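Local coordinates for protein putative glucose-6-phosphate 1-epimerase (Salmonella typhimurium, PDB 2HTA) that probably interconverts the alpha and beta anomers of glucose 6-phosphate and related hexose 6-phosphates, as a mutarotase of the glucose-6-phosphate 1-epimerase family, at residues A[20-33]-A[36-49]. Numbering follows the deposited sequence.
Sequences IFALPVIEQLTPVL and RQLDDLDLIVVDHP
Arg36 runs along the loop after helix 14-22, meeting Leu23, Pro24 and Val25, and gathers carbonyls of the last helical turn and that loop, an instance of a long side chain serving apolar and polar partners in turn. CB lies 3.6 Å from Pro24 O and close to Leu23 CB; CG stays beside Pro24 O, and CD moves on to Leu23 O, 3.4 Å away. The chain is extended from CG to NE, which carries the guanidinium past Leu23. NE hydrogen-bonds Ser34 OG. Val25 CG2 lies over one guanidinium face and Val45 CG1 over the opposite one, each offset toward the rim, which should limit how far the plane can turn. Arg36 NH1 makes a weak, bent hydrogen bond to Leu23 O (2.9 Å, 123°). A second weak one joins Arg36 NH1 to Phe21 O at 3.0 Å, while NH2 donates to a water that in turn donates to Asp47 OD2. All this sits on the antiparallel five-stranded sheet running from strand 27-28 across to strand 61-67, where 33-38 and 41-48 form a hairpin closed by a type II' turn and the helix packs across one side. There Ile20 CG2 touches Val45 CG2 at 3.8 Å, and the Phe21 ring turns its edge to Val46 O. Near the far end of strand 41-48, Asp47 N gives Val32 O a nearly straight bond (2.8 Å, 169°). Leu33 and Val46 form a non-hydrogen-bonded antiparallel pair, with Leu33 CD2 a tight 3.4 Å from Val46 CG2.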
ATOM      1  N   ILE A  20      -8.508 -15.410   4.803  1.00 21.70           N
ATOM      2  CA  ILE A  20      -7.102 -15.677   4.693  1.00 20.67           C
ATOM      3  C   ILE A  20      -6.663 -16.366   5.995  1.00 21.28           C
ATOM      4  O   ILE A  20      -5.898 -17.330   5.986  1.00 21.21           O
ATOM      5  CB  ILE A  20      -6.322 -14.317   4.478  1.00 20.19           C
ATOM      6  CG1 ILE A  20      -6.613 -13.810   3.063  1.00 22.93           C
ATOM      7  CG2 ILE A  20      -4.799 -14.522   4.743  1.00 18.55           C
ATOM      8  CD1 ILE A  20      -6.128 -12.370   2.787  1.00 22.21           C
ATOM      9  N   PHE A  21      -7.125 -15.843   7.122  1.00 21.80           N
ATOM     10  CA  PHE A  21      -6.669 -16.397   8.412  1.00 21.60           C
ATOM     11  C   PHE A  21      -7.339 -17.756   8.730  1.00 23.11           C
ATOM     12  O   PHE A  21      -6.895 -18.467   9.632  1.00 21.82           O
ATOM     13  CB  PHE A  21      -6.940 -15.400   9.520  1.00 22.81           C
ATOM     14  CG  PHE A  21      -5.907 -14.299   9.571  1.00 22.28           C
ATOM     15  CD1 PHE A  21      -4.806 -14.424  10.391  1.00 21.15           C
ATOM     16  CD2 PHE A  21      -6.024 -13.192   8.743  1.00 22.28           C
ATOM     17  CE1 PHE A  21      -3.804 -13.449  10.411  1.00 21.10           C
ATOM     18  CE2 PHE A  21      -5.023 -12.190   8.761  1.00 18.90           C
ATOM     19  CZ  PHE A  21      -3.917 -12.343   9.611  1.00 20.57           C
ATOM     20  N   ALA A  22      -8.365 -18.108   7.948  1.00 23.50           N
ATOM     21  CA  ALA A  22      -9.009 -19.436   8.076  1.00 23.79           C
ATOM     22  C   ALA A  22      -8.309 -20.490   7.243  1.00 25.25           C
ATOM     23  O   ALA A  22      -8.548 -21.700   7.423  1.00 23.13           O
ATOM     24  CB  ALA A  22     -10.500 -19.319   7.686  1.00 25.45           C
ATOM     25  N   LEU A  23      -7.410 -20.072   6.340  1.00 23.37           N
ATOM     26  CA  LEU A  23      -6.706 -21.020   5.449  1.00 23.39           C
ATOM     27  C   LEU A  23      -5.799 -22.030   6.181  1.00 23.69           C
ATOM     28  O   LEU A  23      -5.247 -21.687   7.249  1.00 24.37           O
ATOM     29  CB  LEU A  23      -5.870 -20.255   4.414  1.00 22.93           C
ATOM     30  CG  LEU A  23      -6.581 -19.368   3.404  1.00 23.93           C
ATOM     31  CD1 LEU A  23      -5.582 -18.504   2.712  1.00 21.56           C
ATOM     32  CD2 LEU A  23      -7.321 -20.190   2.389  1.00 22.79           C
ATOM     33  N   PRO A  24      -5.662 -23.280   5.640  1.00 24.78           N
ATOM     34  CA  PRO A  24      -4.773 -24.293   6.214  1.00 25.51           C
ATOM     35  C   PRO A  24      -3.329 -23.809   6.149  1.00 24.89           C
ATOM     36  O   PRO A  24      -2.961 -23.121   5.191  1.00 25.74           O
ATOM     37  CB  PRO A  24      -4.904 -25.489   5.246  1.00 25.42           C
ATOM     38  CG  PRO A  24      -6.070 -25.244   4.486  1.00 27.07           C
ATOM     39  CD  PRO A  24      -6.380 -23.801   4.461  1.00 25.11           C
ATOM     40  N   VAL A  25      -2.529 -24.161   7.133  1.00 24.39           N
ATOM     41  CA  VAL A  25      -1.103 -23.920   7.089  1.00 24.70           C
ATOM     42  C   VAL A  25      -0.417 -24.939   6.182  1.00 25.39           C
ATOM     43  O   VAL A  25      -0.534 -26.130   6.411  1.00 24.19           O
ATOM     44  CB  VAL A  25      -0.500 -24.020   8.500  1.00 24.40           C
ATOM     45  CG1 VAL A  25       1.039 -24.095   8.437  1.00 25.71           C
ATOM     46  CG2 VAL A  25      -1.022 -22.864   9.336  1.00 26.76           C
ATOM     47  N   ILE A  26       0.299 -24.462   5.144  1.00 23.57           N
ATOM     48  CA  ILE A  26       1.067 -25.347   4.276  1.00 24.34           C
ATOM     49  C   ILE A  26       2.455 -25.559   4.816  1.00 24.88           C
ATOM     50  O   ILE A  26       2.984 -26.678   4.800  1.00 24.31           O
ATOM     51  CB  ILE A  26       1.144 -24.821   2.850  1.00 23.31           C
ATOM     52  CG1 ILE A  26      -0.284 -24.661   2.311  1.00 25.07           C
ATOM     53  CG2 ILE A  26       2.053 -25.758   1.974  1.00 24.12           C
ATOM     54  CD1 ILE A  26      -0.356 -23.950   0.953  1.00 27.30           C
ATOM     55  N   GLU A  27       3.070 -24.478   5.307  1.00 24.98           N
ATOM     56  CA  GLU A  27       4.302 -24.600   6.046  1.00 26.90           C
ATOM     57  C   GLU A  27       4.319 -23.641   7.215  1.00 26.55           C
ATOM     58  O   GLU A  27       3.967 -22.470   7.066  1.00 26.12           O
ATOM     59  CB  GLU A  27       5.561 -24.423   5.196  1.00 28.50           C
ATOM     60  CG  GLU A  27       5.393 -23.511   4.084  1.00 34.28           C
ATOM     61  CD  GLU A  27       6.608 -23.446   3.236  1.00 38.95           C
ATOM     62  OE1 GLU A  27       6.597 -24.111   2.191  1.00 41.40           O
ATOM     63  OE2 GLU A  27       7.569 -22.763   3.626  1.00 43.51           O
ATOM     64  N   GLN A  28       4.709 -24.164   8.358  1.00 24.61           N
ATOM     65  CA  GLN A  28       4.858 -23.375   9.548  1.00 25.44           C
ATOM     66  C   GLN A  28       6.295 -22.856   9.508  1.00 24.86           C
ATOM     67  O   GLN A  28       7.240 -23.633   9.676  1.00 26.30           O
ATOM     68  CB  GLN A  28       4.679 -24.243  10.780  1.00 25.39           C
ATOM     69  CG  GLN A  28       4.472 -23.418  12.094  1.00 24.81           C
ATOM     70  CD  GLN A  28       3.121 -22.697  12.099  1.00 30.87           C
ATOM     71  OE1 GLN A  28       2.084 -23.290  11.762  1.00 27.23           O
ATOM     72  NE2 GLN A  28       3.117 -21.433  12.531  1.00 26.83           N
ATOM     73  N   LEU A  29       6.483 -21.555   9.313  1.00 24.71           N
ATOM     74  CA  LEU A  29       7.880 -21.001   9.277  1.00 24.71           C
ATOM     75  C   LEU A  29       8.433 -20.839  10.690  1.00 25.79           C
ATOM     76  O   LEU A  29       9.599 -21.185  10.958  1.00 26.13           O
ATOM     77  CB  LEU A  29       7.924 -19.646   8.534  1.00 24.52           C
ATOM     78  CG  LEU A  29       7.795 -19.703   6.986  1.00 24.32           C
ATOM     79  CD1 LEU A  29       6.381 -19.784   6.509  1.00 23.46           C
ATOM     80  CD2 LEU A  29       8.427 -18.400   6.371  1.00 24.17           C
ATOM     81  N   THR A  30       7.606 -20.267  11.560  1.00 25.93           N
ATOM     82  CA  THR A  30       7.907 -20.013  12.972  1.00 25.30           C
ATOM     83  C   THR A  30       6.615 -20.144  13.740  1.00 24.97           C
ATOM     84  O   THR A  30       5.553 -20.342  13.143  1.00 26.63           O
ATOM     85  CB  THR A  30       8.482 -18.554  13.194  1.00 24.77           C
ATOM     86  OG1 THR A  30       7.424 -17.612  13.066  1.00 25.07           O
ATOM     87  CG2 THR A  30       9.600 -18.236  12.256  1.00 26.69           C
ATOM     88  N   PRO A  31       6.646 -20.036  15.086  1.00 26.12           N
ATOM     89  CA  PRO A  31       5.360 -20.168  15.761  1.00 25.64           C
ATOM     90  C   PRO A  31       4.292 -19.160  15.295  1.00 25.59           C
ATOM     91  O   PRO A  31       3.095 -19.439  15.419  1.00 23.57           O
ATOM     92  CB  PRO A  31       5.721 -19.915  17.259  1.00 27.18           C
ATOM     93  CG  PRO A  31       7.182 -20.317  17.331  1.00 28.28           C
ATOM     94  CD  PRO A  31       7.759 -19.865  16.037  1.00 27.41           C
ATOM     95  N   VAL A  32       4.695 -17.993  14.755  1.00 23.74           N
ATOM     96  CA  VAL A  32       3.682 -17.024  14.361  1.00 22.93           C
ATOM     97  C   VAL A  32       3.518 -16.841  12.851  1.00 22.47           C
ATOM     98  O   VAL A  32       2.566 -16.221  12.431  1.00 23.48           O
ATOM     99  CB  VAL A  32       3.873 -15.661  15.035  1.00 23.84           C
ATOM    100  CG1 VAL A  32       3.949 -15.844  16.572  1.00 22.86           C
ATOM    101  CG2 VAL A  32       5.142 -15.049  14.507  1.00 22.07           C
ATOM    102  N   LEU A  33       4.461 -17.360  12.081  1.00 22.02           N
ATOM    103  CA  LEU A  33       4.544 -17.142  10.632  1.00 21.40           C
ATOM    104  C   LEU A  33       4.279 -18.442   9.935  1.00 20.51           C
ATOM    105  O   LEU A  33       4.945 -19.445  10.198  1.00 20.68           O
ATOM    106  CB  LEU A  33       5.943 -16.713  10.246  1.00 22.20           C
ATOM    107  CG  LEU A  33       6.342 -15.233  10.301  1.00 24.58           C
ATOM    108  CD1 LEU A  33       7.826 -15.095   9.876  1.00 24.70           C
ATOM    109  CD2 LEU A  33       5.407 -14.360   9.475  1.00 23.28           C
ATOM    110  N   ARG A  36       0.494 -20.035   3.457  1.00 19.70           N
ATOM    111  CA  ARG A  36      -0.813 -20.588   3.109  1.00 20.64           C
ATOM    112  C   ARG A  36      -1.003 -20.240   1.648  1.00 21.02           C
ATOM    113  O   ARG A  36      -0.119 -19.623   1.036  1.00 20.44           O
ATOM    114  CB  ARG A  36      -1.899 -19.948   3.984  1.00 21.16           C
ATOM    115  CG  ARG A  36      -1.440 -19.885   5.448  1.00 19.90           C
ATOM    116  CD  ARG A  36      -2.595 -19.728   6.438  1.00 19.48           C
ATOM    117  NE  ARG A  36      -2.106 -19.392   7.778  1.00 18.65           N
ATOM    118  CZ  ARG A  36      -2.920 -19.165   8.788  1.00 23.59           C
ATOM    119  NH1 ARG A  36      -4.222 -19.333   8.586  1.00 21.12           N
ATOM    120  NH2 ARG A  36      -2.448 -18.805  10.000  1.00 23.22           N
ATOM    121  N   GLN A  37      -2.137 -20.638   1.085  1.00 21.89           N
ATOM    122  CA  GLN A  37      -2.371 -20.384  -0.324  1.00 22.28           C
ATOM    123  C   GLN A  37      -3.790 -20.033  -0.567  1.00 22.46           C
ATOM    124  O   GLN A  37      -4.693 -20.673  -0.047  1.00 19.74           O
ATOM    125  CB  GLN A  37      -1.944 -21.598  -1.201  1.00 23.96           C
ATOM    126  CG  GLN A  37      -1.993 -21.280  -2.734  1.00 27.95           C
ATOM    127  CD  GLN A  37      -1.557 -22.458  -3.611  1.00 35.63           C
ATOM    128  OE1 GLN A  37      -0.997 -23.440  -3.114  1.00 37.81           O
ATOM    129  NE2 GLN A  37      -1.812 -22.362  -4.919  1.00 36.72           N
ATOM    130  N   LEU A  38      -4.019 -18.974  -1.349  1.00 24.23           N
ATOM    131  CA  LEU A  38      -5.371 -18.643  -1.760  1.00 23.73           C
ATOM    132  C   LEU A  38      -5.403 -18.583  -3.299  1.00 25.48           C
ATOM    133  O   LEU A  38      -4.660 -17.810  -3.927  1.00 24.26           O
ATOM    134  CB  LEU A  38      -5.821 -17.339  -1.158  1.00 24.78           C
ATOM    135  CG  LEU A  38      -7.323 -16.973  -1.258  1.00 25.99           C
ATOM    136  CD1 LEU A  38      -8.306 -18.075  -0.731  1.00 30.19           C
ATOM    137  CD2 LEU A  38      -7.533 -15.700  -0.566  1.00 27.65           C
ATOM    138  N   ASP A  39      -6.229 -19.449  -3.896  1.00 25.84           N
ATOM    139  CA  ASP A  39      -6.249 -19.607  -5.373  1.00 26.86           C
ATOM    140  C   ASP A  39      -4.826 -19.791  -5.899  1.00 26.49           C
ATOM    141  O   ASP A  39      -4.149 -20.752  -5.491  1.00 26.44           O
ATOM    142  CB  ASP A  39      -7.001 -18.436  -6.000  1.00 29.13           C
ATOM    143  CG  ASP A  39      -7.568 -18.770  -7.396  1.00 34.08           C
ATOM    144  OD1 ASP A  39      -7.311 -19.886  -7.898  1.00 37.66           O
ATOM    145  OD2 ASP A  39      -8.221 -17.888  -8.037  1.00 40.43           O
ATOM    146  N   ASP A  40      -4.341 -18.889  -6.761  1.00 25.19           N
ATOM    147  CA  ASP A  40      -2.998 -19.007  -7.325  1.00 24.64           C
ATOM    148  C   ASP A  40      -1.858 -18.621  -6.350  1.00 23.50           C
ATOM    149  O   ASP A  40      -0.711 -18.999  -6.582  1.00 23.46           O
ATOM    150  CB  ASP A  40      -2.809 -18.076  -8.516  1.00 25.96           C
ATOM    151  CG  ASP A  40      -3.488 -18.552  -9.788  1.00 28.35           C
ATOM    152  OD1 ASP A  40      -3.989 -19.697  -9.827  1.00 27.04           O
ATOM    153  OD2 ASP A  40      -3.510 -17.757 -10.767  1.00 28.88           O
ATOM    154  N   LEU A  41      -2.143 -17.861  -5.289  1.00 22.18           N
ATOM    155  CA  LEU A  41      -1.071 -17.090  -4.634  1.00 21.20           C
ATOM    156  C   LEU A  41      -0.639 -17.603  -3.278  1.00 21.98           C
ATOM    157  O   LEU A  41      -1.493 -17.892  -2.423  1.00 21.13           O
ATOM    158  CB  LEU A  41      -1.514 -15.629  -4.436  1.00 21.77           C
ATOM    159  CG  LEU A  41      -1.931 -14.866  -5.711  1.00 20.96           C
ATOM    160  CD1 LEU A  41      -2.181 -13.385  -5.432  1.00 21.49           C
ATOM    161  CD2 LEU A  41      -0.864 -15.028  -6.798  1.00 21.85           C
ATOM    162  N   ASP A  42       0.674 -17.711  -3.117  1.00 19.63           N
ATOM    163  CA  ASP A  42       1.238 -18.073  -1.851  1.00 21.72           C
ATOM    164  C   ASP A  42       1.181 -16.848  -0.929  1.00 20.29           C
ATOM    165  O   ASP A  42       1.522 -15.757  -1.371  1.00 20.52           O
ATOM    166  CB  ASP A  42       2.661 -18.497  -2.051  1.00 21.63           C
ATOM    167  CG  ASP A  42       2.736 -19.912  -2.595  1.00 26.37           C
ATOM    168  OD1 ASP A  42       1.808 -20.710  -2.303  1.00 32.69           O
ATOM    169  OD2 ASP A  42       3.699 -20.212  -3.306  1.00 31.91           O
ATOM    170  N   LEU A  43       0.683 -17.047   0.296  1.00 20.10           N
ATOM    171  CA  LEU A  43       0.542 -15.960   1.301  1.00 18.89           C
ATOM    172  C   LEU A  43       1.429 -16.254   2.526  1.00 20.16           C
ATOM    173  O   LEU A  43       1.596 -17.411   2.899  1.00 20.12           O
ATOM    174  CB  LEU A  43      -0.916 -15.830   1.814  1.00 19.17           C
ATOM    175  CG  LEU A  43      -1.967 -15.750   0.699  1.00 18.83           C
ATOM    176  CD1 LEU A  43      -3.380 -15.523   1.264  1.00 20.39           C
ATOM    177  CD2 LEU A  43      -1.607 -14.588  -0.278  1.00 19.25           C
ATOM    178  N   ILE A  44       1.983 -15.205   3.115  1.00 19.21           N
ATOM    179  CA  ILE A  44       2.677 -15.283   4.389  1.00 20.51           C
ATOM    180  C   ILE A  44       1.775 -14.639   5.437  1.00 20.51           C
ATOM    181  O   ILE A  44       1.385 -13.476   5.323  1.00 19.56           O
ATOM    182  CB  ILE A  44       4.058 -14.572   4.347  1.00 21.07           C
ATOM    183  CG1 ILE A  44       4.939 -15.104   3.174  1.00 21.55           C
ATOM    184  CG2 ILE A  44       4.707 -14.630   5.746  1.00 21.88           C
ATOM    185  CD1 ILE A  44       5.347 -16.618   3.287  1.00 23.46           C
ATOM    186  N   VAL A  45       1.416 -15.427   6.456  1.00 20.99           N
ATOM    187  CA  VAL A  45       0.427 -15.009   7.408  1.00 20.45           C
ATOM    188  C   VAL A  45       1.077 -14.915   8.805  1.00 20.04           C
ATOM    189  O   VAL A  45       1.706 -15.863   9.254  1.00 19.28           O
ATOM    190  CB  VAL A  45      -0.799 -15.968   7.448  1.00 20.45           C
ATOM    191  CG1 VAL A  45      -1.764 -15.516   8.523  1.00 17.98           C
ATOM    192  CG2 VAL A  45      -1.519 -16.052   6.049  1.00 20.26           C
ATOM    193  N   VAL A  46       0.931 -13.753   9.433  1.00 20.95           N
ATOM    194  CA  VAL A  46       1.435 -13.474  10.760  1.00 20.50           C
ATOM    195  C   VAL A  46       0.235 -13.589  11.711  1.00 21.29           C
ATOM    196  O   VAL A  46      -0.721 -12.810  11.660  1.00 20.53           O
ATOM    197  CB  VAL A  46       2.010 -12.011  10.865  1.00 21.64           C
ATOM    198  CG1 VAL A  46       2.454 -11.680  12.337  1.00 17.91           C
ATOM    199  CG2 VAL A  46       3.182 -11.788   9.893  1.00 20.34           C
ATOM    200  N   ASP A  47       0.272 -14.576  12.599  1.00 22.47           N
ATOM    201  CA  ASP A  47      -0.788 -14.668  13.582  1.00 23.15           C
ATOM    202  C   ASP A  47      -0.047 -14.652  14.938  1.00 23.52           C
ATOM    203  O   ASP A  47       0.404 -15.701  15.433  1.00 21.83           O
ATOM    204  CB  ASP A  47      -1.543 -15.985  13.367  1.00 23.81           C
ATOM    205  CG  ASP A  47      -2.714 -16.171  14.344  1.00 29.29           C
ATOM    206  OD1 ASP A  47      -2.837 -15.430  15.346  1.00 27.60           O
ATOM    207  OD2 ASP A  47      -3.525 -17.100  14.117  1.00 32.10           O
ATOM    208  N   HIS A  48       0.146 -13.447  15.477  1.00 23.35           N
ATOM    209  CA  HIS A  48       0.999 -13.241  16.647  1.00 23.11           C
ATOM    210  C   HIS A  48       0.078 -12.707  17.738  1.00 23.38           C
ATOM    211  O   HIS A  48      -0.945 -12.085  17.428  1.00 22.82           O
ATOM    212  CB  HIS A  48       2.056 -12.187  16.214  1.00 23.54           C
ATOM    213  CG  HIS A  48       2.998 -11.742  17.282  1.00 23.67           C
ATOM    214  ND1 HIS A  48       2.666 -10.800  18.236  1.00 22.31           N
ATOM    215  CD2 HIS A  48       4.301 -12.027  17.477  1.00 22.67           C
ATOM    216  CE1 HIS A  48       3.723 -10.552  18.986  1.00 18.71           C
ATOM    217  NE2 HIS A  48       4.725 -11.300  18.557  1.00 22.91           N
ATOM    218  N   PRO A  49       0.436 -12.911  19.035  1.00 23.67           N
ATOM    219  CA  PRO A  49      -0.453 -12.401  20.105  1.00 24.41           C
ATOM    220  C   PRO A  49      -0.770 -10.896  20.079  1.00 24.00           C
ATOM    221  O   PRO A  49      -1.853 -10.477  20.540  1.00 23.34           O
ATOM    222  CB  PRO A  49       0.331 -12.743  21.372  1.00 25.01           C
ATOM    223  CG  PRO A  49       1.043 -13.994  21.009  1.00 26.57           C
ATOM    224  CD  PRO A  49       1.578 -13.627  19.614  1.00 23.37           C
TER
HETATM  225  O   HOH W   1      -4.447 -18.339  11.853  1.00 30.16           O
HETATM  226  O   HOH W   2      -3.600 -22.635   2.654  1.00 22.67           O